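Local structure of alpha-2,3-sialyltransferase (Campylobacter jejuni, 2P2V) at residues Tyr134-Ile137 / Lys138-Ile142. The protein is a bacterial sialyltransferase that probably transfers sialic acid from a CMP-sialic acid donor to acceptor sugars in alpha-2,3 linkage. Residues are numbered along the deposited sequence; the frame is centred on the assembly and turned at random.
Sequences YAYI and KYNEI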
loop_
_atom_site.group_PDB
_atom_site.type_symbol
_atom_site.label_atom_id
_atom_site.label_comp_id
_atom_site.label_asym_id
_atom_site.label_seq_id
_atom_site.Cartn_x
_atom_site.Cartn_y
_atom_site.Cartn_z
ATOM N N TYR A 134 -6.958 22.136 6.993
ATOM C CA TYR A 134 -5.758 21.264 6.809
ATOM C C TYR A 134 -4.846 21.801 5.720
ATOM O O TYR A 134 -3.621 21.839 5.879
ATOM C CB TYR A 134 -6.211 19.870 6.439
ATOM C CG TYR A 134 -5.141 18.779 6.522
ATOM C CD1 TYR A 134 -4.846 17.981 5.430
ATOM C CD2 TYR A 134 -4.594 18.449 7.777
ATOM C CE1 TYR A 134 -3.966 16.865 5.556
ATOM C CE2 TYR A 134 -3.675 17.358 7.912
ATOM C CZ TYR A 134 -3.387 16.589 6.810
ATOM O OH TYR A 134 -2.500 15.513 6.953
ATOM N N ALA A 135 -5.416 22.214 4.575
ATOM C CA ALA A 135 -4.610 22.842 3.546
ATOM C C ALA A 135 -3.994 24.146 4.011
ATOM O O ALA A 135 -2.850 24.479 3.648
ATOM C CB ALA A 135 -5.445 23.056 2.250
ATOM N N TYR A 136 -4.736 24.929 4.795
ATOM C CA TYR A 136 -4.211 26.193 5.304
ATOM C C TYR A 136 -3.037 25.989 6.284
ATOM O O TYR A 136 -1.984 26.681 6.189
ATOM C CB TYR A 136 -5.384 26.961 5.983
ATOM C CG TYR A 136 -5.013 27.934 7.072
ATOM C CD1 TYR A 136 -5.014 27.539 8.389
ATOM C CD2 TYR A 136 -4.724 29.276 6.790
ATOM C CE1 TYR A 136 -4.693 28.402 9.397
ATOM C CE2 TYR A 136 -4.405 30.191 7.828
ATOM C CZ TYR A 136 -4.410 29.723 9.129
ATOM O OH TYR A 136 -4.099 30.539 10.195
ATOM N N ILE A 137 -3.157 25.022 7.174
ATOM C CA ILE A 137 -1.984 24.767 8.120
ATOM C C ILE A 137 -0.806 24.187 7.393
ATOM O O ILE A 137 0.355 24.508 7.735
ATOM C CB ILE A 137 -2.396 23.990 9.389
ATOM C CG1 ILE A 137 -2.837 22.512 9.102
ATOM C CG2 ILE A 137 -3.522 24.767 10.163
ATOM C CD1 ILE A 137 -3.083 21.644 10.380
ATOM N N LYS A 138 -1.032 23.338 6.390
ATOM C CA LYS A 138 0.141 22.822 5.645
ATOM C C LYS A 138 0.842 23.883 4.841
ATOM O O LYS A 138 2.095 23.904 4.815
ATOM C CB LYS A 138 -0.236 21.607 4.773
ATOM C CG LYS A 138 -0.750 20.426 5.639
ATOM C CD LYS A 138 -0.556 19.150 4.876
ATOM C CE LYS A 138 -0.335 18.046 5.860
ATOM N NZ LYS A 138 0.005 16.777 5.245
ATOM N N TYR A 139 0.075 24.776 4.213
ATOM C CA TYR A 139 0.645 25.852 3.413
ATOM C C TYR A 139 1.498 26.735 4.348
ATOM O O TYR A 139 2.646 27.067 4.042
ATOM C CB TYR A 139 -0.464 26.711 2.773
ATOM C CG TYR A 139 0.054 27.861 1.934
ATOM C CD1 TYR A 139 0.962 27.639 0.892
ATOM C CD2 TYR A 139 -0.400 29.192 2.144
ATOM C CE1 TYR A 139 1.431 28.697 0.100
ATOM C CE2 TYR A 139 0.073 30.259 1.336
ATOM C CZ TYR A 139 0.999 30.009 0.342
ATOM O OH TYR A 139 1.515 31.012 -0.471
ATOM N N ASN A 140 0.938 27.104 5.480
ATOM C CA ASN A 140 1.727 27.960 6.426
ATOM C C ASN A 140 2.926 27.283 7.065
ATOM O O ASN A 140 3.999 27.913 7.185
ATOM C CB ASN A 140 0.853 28.502 7.516
ATOM C CG ASN A 140 -0.007 29.594 7.045
ATOM O OD1 ASN A 140 0.468 30.594 6.534
ATOM N ND2 ASN A 140 -1.285 29.407 7.168
ATOM N N GLU A 141 2.795 26.002 7.408
ATOM C CA GLU A 141 3.957 25.221 7.854
ATOM C C GLU A 141 5.034 25.155 6.812
ATOM O O GLU A 141 6.256 25.540 7.050
ATOM C CB GLU A 141 3.489 23.807 8.239
ATOM C CG GLU A 141 4.628 22.836 8.588
ATOM C CD GLU A 141 5.172 23.040 9.984
ATOM O OE1 GLU A 141 4.403 23.086 10.953
ATOM O OE2 GLU A 141 6.414 23.144 10.114
ATOM N N ILE A 142 4.712 24.643 5.620
ATOM C CA ILE A 142 5.771 24.428 4.608
ATOM C C ILE A 142 6.440 25.701 4.119
ATOM O O ILE A 142 7.703 25.771 3.998
ATOM C CB ILE A 142 5.183 23.646 3.330
ATOM C CG1 ILE A 142 4.776 22.216 3.779
ATOM C CG2 ILE A 142 6.214 23.604 2.187
ATOM C CD1 ILE A 142 3.625 21.552 2.905
#
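Lys138 crosses one face of the Tyr134 ring at an angle, its chain extended beyond CG. Lys138 CD sits 4.1 Å above the Tyr134 ring plane, offset toward the rim. Further out, Lys138 CE comes within 3.5 Å of Tyr134 CZ. The ammonium group ends beside the phenol oxygen, and Lys138 NZ makes a weak hydrogen bond of 3.3 Å to Tyr134 OH. That nitrogen has stronger partners elsewhere: the carbonyl oxygen of Asn100, and that of Asn115 of the second subunit. The lysine thus reaches past the tyrosine to bridge two chains. The residue is buried, and these oxygens probably offset its positive charge.

Two residues further along the helix, Asn140 turns its amide nitrogen over the Tyr136 ring. Asn140 ND2 stands 3.3 Å above the Tyr136 ring plane, offset toward the rim, with Tyr136 CE2 its nearest ring atom. The amide is almost perpendicular to the ring, at 82°. The Asn140 CG lies anti to its own carbonyl carbon (chi1 -75°), which brings the amide back toward the preceding turn. Asn140 ND2 is also 3.0 Å from Tyr136 O. The Tyr136 hydroxyl is hydrogen-bonded to Glu212 on helix 207-221.

Both pairs are i to i+4 neighbours on helix 131-144. This helix belongs to the mixed alpha/beta sialyltransferase domain, built round a parallel seven-stranded sheet, and lies at a subunit interface. Regular alpha-helical hydrogen bonding sets the spacing of the pairs: the amides of Lys138, Tyr139, Asn140 and Glu141 each bond to the carbonyl four residues back. Lys138 N to Tyr134 O, for example, is 3.0 Å.

Ile137 packs against Tyr209 and Ile127 of the same chain. Tyr139 points its hydroxyl to His78 and Gln82 of the second subunit. Glu141 forms a salt bridge with Arg147 of its own chain.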